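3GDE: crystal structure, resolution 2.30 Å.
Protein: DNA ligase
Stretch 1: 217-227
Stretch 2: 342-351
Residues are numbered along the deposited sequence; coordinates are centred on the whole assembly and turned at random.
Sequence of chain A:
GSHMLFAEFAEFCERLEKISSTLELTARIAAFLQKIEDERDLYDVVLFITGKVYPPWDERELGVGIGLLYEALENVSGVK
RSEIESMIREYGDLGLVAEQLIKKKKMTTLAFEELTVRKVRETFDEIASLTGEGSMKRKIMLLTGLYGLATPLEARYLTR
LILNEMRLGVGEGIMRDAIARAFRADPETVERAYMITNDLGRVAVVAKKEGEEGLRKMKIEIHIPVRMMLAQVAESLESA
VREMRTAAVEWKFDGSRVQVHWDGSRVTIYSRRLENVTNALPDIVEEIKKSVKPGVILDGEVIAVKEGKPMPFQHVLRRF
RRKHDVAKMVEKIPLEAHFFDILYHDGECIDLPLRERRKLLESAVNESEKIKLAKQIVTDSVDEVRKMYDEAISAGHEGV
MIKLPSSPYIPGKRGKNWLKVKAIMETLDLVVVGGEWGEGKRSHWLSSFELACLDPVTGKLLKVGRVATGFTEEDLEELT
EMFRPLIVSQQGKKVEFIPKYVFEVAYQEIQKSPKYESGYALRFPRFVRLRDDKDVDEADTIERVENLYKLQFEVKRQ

Stretch 1 217-227: KMKIEIHIPVR
Stretch 2 (342-351) ILYHDGECID

Stretch 217-227 of the DNA ligase packs as an irregular, mostly extended chain against 342-351, which turns a corner at Leu-343, continues as a short strand at Tyr-344 and His-345, and then folds back. Two backbone hydrogen bonds shape that return: His-345 N to Gly-347 O (2.9 Å) and Cys-349 N to Leu-343 O (3.0 Å). Gly-347, at phi/psi 119/152, adopts angles at which a CB would jam against the preceding carbonyl oxygen. Together the stretches bury 409 Å².

Ile-220 is the main bump. Ile-220 CA lies 6.1 Å from Glu-348 CA. The Ile-220 CA-to-CB bond points toward the other stretch, and the m,t rotamer (-61°, 165°) sends CD1 into a hollow lined by Leu-343, Glu-348 and Ile-350. Ile-220 CD1 lies 3.9 Å from Ile-350 CG2 and 4.4 Å from Leu-343 CB, while Ile-220 CG2 rests 4.0 Å from Tyr-344 CD2. A branched aliphatic side chain suits this buried pocket because it can touch several walls at once.

Glu-348 reaches across to the backbone beside Ile-220. Its CB points sideways, but the extended chain (chi1 -77°, chi2 -169°, chi3 -12°) brings the carboxylate nearer. Ile-220 N donates a 2.8 Å hydrogen bond to Glu-348 OE2 (N-H...O angle 152°), which satisfies a backbone amide; Glu-348 OE2 also lies 3.1 Å from Lys-219 CA.

Tyr-344 (chi1 -170°, chi2 -84°) offers its flat ring to Ile-222. In the m,t rotamer (-60°, -179°), Ile-222 CG1 sits over one face, 3.9 Å from the centroid of the Tyr-344 ring and 27° off its normal, a CH-pi contact; Ile-222 CD1 reaches Tyr-344 CE1 at 3.5 Å. A type II turn from Glu-221 to Ile-224, with Ile-224 N bonded to Glu-221 O (3.1 Å), then redirects the chain. Beyond it, the Val-226 CA-to-CB bond points toward the other stretch, and with chi1 near 0° Val-226 CG2 meets Leu-343 CD1 at 3.6 Å.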

# COMPACT_ATOMS: atom_id res chain seq x y z
N LYS A 217 -24.93 -1.15 -5.92
CA LYS A 217 -25.30 -2.56 -5.94
C LYS A 217 -24.12 -3.51 -5.72
O LYS A 217 -24.31 -4.72 -5.55
CB LYS A 217 -25.96 -2.89 -7.28
CG LYS A 217 -27.11 -3.89 -7.21
CD LYS A 217 -27.70 -4.15 -8.61
CE LYS A 217 -28.39 -2.91 -9.19
NZ LYS A 217 -28.81 -3.13 -10.61
N MET A 218 -22.89 -2.99 -5.76
CA MET A 218 -21.71 -3.82 -5.54
C MET A 218 -21.62 -4.32 -4.09
O MET A 218 -21.87 -3.57 -3.14
CB MET A 218 -20.42 -3.10 -5.95
CG MET A 218 -20.38 -2.73 -7.43
SD MET A 218 -18.79 -2.09 -7.99
CE MET A 218 -17.88 -3.61 -8.24
N LYS A 219 -21.29 -5.60 -3.94
CA LYS A 219 -21.23 -6.24 -2.63
C LYS A 219 -19.85 -6.85 -2.36
O LYS A 219 -19.07 -7.08 -3.29
CB LYS A 219 -22.29 -7.34 -2.50
CG LYS A 219 -23.72 -6.88 -2.57
CD LYS A 219 -24.62 -8.08 -2.78
CE LYS A 219 -26.06 -7.66 -3.11
NZ LYS A 219 -26.87 -8.85 -3.53
N ILE A 220 -19.58 -7.10 -1.08
CA ILE A 220 -18.42 -7.88 -0.67
C ILE A 220 -18.59 -9.30 -1.20
O ILE A 220 -19.65 -9.90 -1.06
CB ILE A 220 -18.29 -7.92 0.89
CG1 ILE A 220 -18.11 -6.51 1.46
CG2 ILE A 220 -17.16 -8.85 1.31
CD1 ILE A 220 -18.34 -6.40 2.95
N GLU A 221 -17.53 -9.82 -1.82
CA GLU A 221 -17.48 -11.23 -2.18
C GLU A 221 -16.25 -11.88 -1.57
O GLU A 221 -15.18 -11.25 -1.48
CB GLU A 221 -17.60 -11.44 -3.70
CG GLU A 221 -16.68 -10.62 -4.57
CD GLU A 221 -17.12 -10.60 -6.05
OE1 GLU A 221 -17.98 -9.76 -6.41
OE2 GLU A 221 -16.58 -11.41 -6.84
N ILE A 222 -16.41 -13.13 -1.14
CA ILE A 222 -15.33 -13.87 -0.49
C ILE A 222 -14.12 -14.02 -1.41
O ILE A 222 -14.25 -14.34 -2.60
CB ILE A 222 -15.79 -15.25 0.06
CG1 ILE A 222 -16.91 -15.07 1.08
CG2 ILE A 222 -14.62 -15.97 0.73
CD1 ILE A 222 -17.42 -16.38 1.69
N HIS A 223 -12.95 -13.76 -0.82
CA HIS A 223 -11.64 -13.81 -1.47
C HIS A 223 -11.29 -12.50 -2.21
O HIS A 223 -10.19 -12.36 -2.73
CB HIS A 223 -11.46 -15.08 -2.34
CG HIS A 223 -11.66 -16.36 -1.57
ND1 HIS A 223 -12.70 -17.23 -1.83
CD2 HIS A 223 -10.98 -16.89 -0.53
CE1 HIS A 223 -12.64 -18.25 -0.99
NE2 HIS A 223 -11.60 -18.06 -0.19
N ILE A 224 -12.22 -11.55 -2.21
CA ILE A 224 -11.89 -10.18 -2.61
C ILE A 224 -11.81 -9.29 -1.38
O ILE A 224 -12.81 -9.09 -0.68
CB ILE A 224 -12.83 -9.63 -3.72
CG1 ILE A 224 -12.57 -10.39 -5.03
CG2 ILE A 224 -12.62 -8.12 -3.93
CD1 ILE A 224 -13.62 -10.20 -6.09
N PRO A 225 -10.61 -8.76 -1.09
CA PRO A 225 -10.36 -8.05 0.16
C PRO A 225 -11.12 -6.76 0.24
O PRO A 225 -11.31 -6.06 -0.77
CB PRO A 225 -8.85 -7.77 0.11
CG PRO A 225 -8.54 -7.74 -1.34
CD PRO A 225 -9.41 -8.79 -1.95
N VAL A 226 -11.58 -6.45 1.44
CA VAL A 226 -12.19 -5.18 1.72
C VAL A 226 -11.28 -4.33 2.62
O VAL A 226 -10.58 -4.86 3.50
CB VAL A 226 -13.69 -5.31 2.18
CG1 VAL A 226 -14.16 -6.77 2.22
CG2 VAL A 226 -14.00 -4.54 3.48
N ARG A 227 -11.25 -3.04 2.34
CA ARG A 227 -10.41 -2.12 3.08
C ARG A 227 -10.85 -2.13 4.54
O ARG A 227 -12.03 -1.96 4.84
CB ARG A 227 -10.53 -0.71 2.51
CG ARG A 227 -9.25 0.05 2.56
CD ARG A 227 -8.26 -0.48 1.53
NE ARG A 227 -8.23 0.35 0.33
CZ ARG A 227 -7.55 1.49 0.22
NH1 ARG A 227 -6.87 1.95 1.26
NH2 ARG A 227 -7.58 2.17 -0.91
N ILE A 342 -16.48 -9.40 11.94
CA ILE A 342 -16.96 -10.22 10.83
C ILE A 342 -17.65 -9.29 9.83
O ILE A 342 -18.45 -8.44 10.21
CB ILE A 342 -17.88 -11.37 11.35
CG1 ILE A 342 -18.42 -12.23 10.19
CG2 ILE A 342 -19.01 -10.82 12.27
CD1 ILE A 342 -19.07 -13.53 10.65
N LEU A 343 -17.31 -9.44 8.55
CA LEU A 343 -17.79 -8.51 7.52
C LEU A 343 -18.76 -9.23 6.59
O LEU A 343 -19.59 -8.61 5.92
CB LEU A 343 -16.63 -7.93 6.69
CG LEU A 343 -15.22 -7.62 7.24
CD1 LEU A 343 -14.52 -6.60 6.33
CD2 LEU A 343 -15.19 -7.14 8.68
N TYR A 344 -18.64 -10.55 6.57
CA TYR A 344 -19.41 -11.38 5.68
C TYR A 344 -19.78 -12.65 6.41
O TYR A 344 -18.94 -13.32 7.00
CB TYR A 344 -18.58 -11.70 4.44
CG TYR A 344 -19.34 -12.37 3.33
CD1 TYR A 344 -19.53 -13.75 3.33
CD2 TYR A 344 -19.86 -11.62 2.27
CE1 TYR A 344 -20.22 -14.38 2.30
CE2 TYR A 344 -20.55 -12.24 1.22
CZ TYR A 344 -20.73 -13.62 1.24
OH TYR A 344 -21.41 -14.25 0.23
N HIS A 345 -21.07 -12.97 6.37
CA HIS A 345 -21.60 -14.18 6.96
C HIS A 345 -22.77 -14.59 6.09
O HIS A 345 -23.91 -14.13 6.29
CB HIS A 345 -22.02 -13.92 8.41
CG HIS A 345 -22.74 -15.07 9.04
ND1 HIS A 345 -24.12 -15.14 9.08
CD2 HIS A 345 -22.29 -16.18 9.66
CE1 HIS A 345 -24.48 -16.26 9.69
NE2 HIS A 345 -23.38 -16.91 10.05
N ASP A 346 -22.47 -15.42 5.10
CA ASP A 346 -23.35 -15.69 3.96
C ASP A 346 -24.10 -14.44 3.47
O ASP A 346 -25.33 -14.35 3.52
CB ASP A 346 -24.28 -16.88 4.25
CG ASP A 346 -23.50 -18.18 4.41
OD1 ASP A 346 -22.77 -18.56 3.46
OD2 ASP A 346 -23.61 -18.82 5.49
N GLY A 347 -23.30 -13.47 3.02
CA GLY A 347 -23.79 -12.15 2.65
C GLY A 347 -23.13 -11.09 3.51
O GLY A 347 -22.72 -11.37 4.65
N GLU A 348 -23.02 -9.89 2.96
CA GLU A 348 -22.54 -8.71 3.69
C GLU A 348 -23.25 -8.59 5.02
O GLU A 348 -24.45 -8.89 5.11
CB GLU A 348 -22.83 -7.45 2.90
CG GLU A 348 -21.91 -7.19 1.74
CD GLU A 348 -22.09 -5.79 1.16
OE1 GLU A 348 -23.08 -5.11 1.49
OE2 GLU A 348 -21.24 -5.37 0.37
N CYS A 349 -22.52 -8.16 6.05
CA CYS A 349 -23.11 -7.91 7.37
C CYS A 349 -22.44 -6.72 8.07
O CYS A 349 -22.62 -6.49 9.27
CB CYS A 349 -23.06 -9.18 8.25
SG CYS A 349 -21.43 -9.75 8.77
N ILE A 350 -21.71 -5.94 7.27
CA ILE A 350 -21.07 -4.70 7.72
C ILE A 350 -22.04 -3.59 8.10
O ILE A 350 -21.67 -2.68 8.84
CB ILE A 350 -20.05 -4.16 6.68
CG1 ILE A 350 -20.68 -3.97 5.30
CG2 ILE A 350 -18.83 -5.07 6.61
CD1 ILE A 350 -19.98 -2.92 4.42
N ASP A 351 -23.28 -3.66 7.61
CA ASP A 351 -24.30 -2.65 7.92
C ASP A 351 -24.94 -2.82 9.30
O ASP A 351 -25.59 -1.90 9.79
CB ASP A 351 -25.38 -2.56 6.84
CG ASP A 351 -24.87 -1.96 5.53
OD1 ASP A 351 -23.78 -1.34 5.51
OD2 ASP A 351 -25.57 -2.09 4.51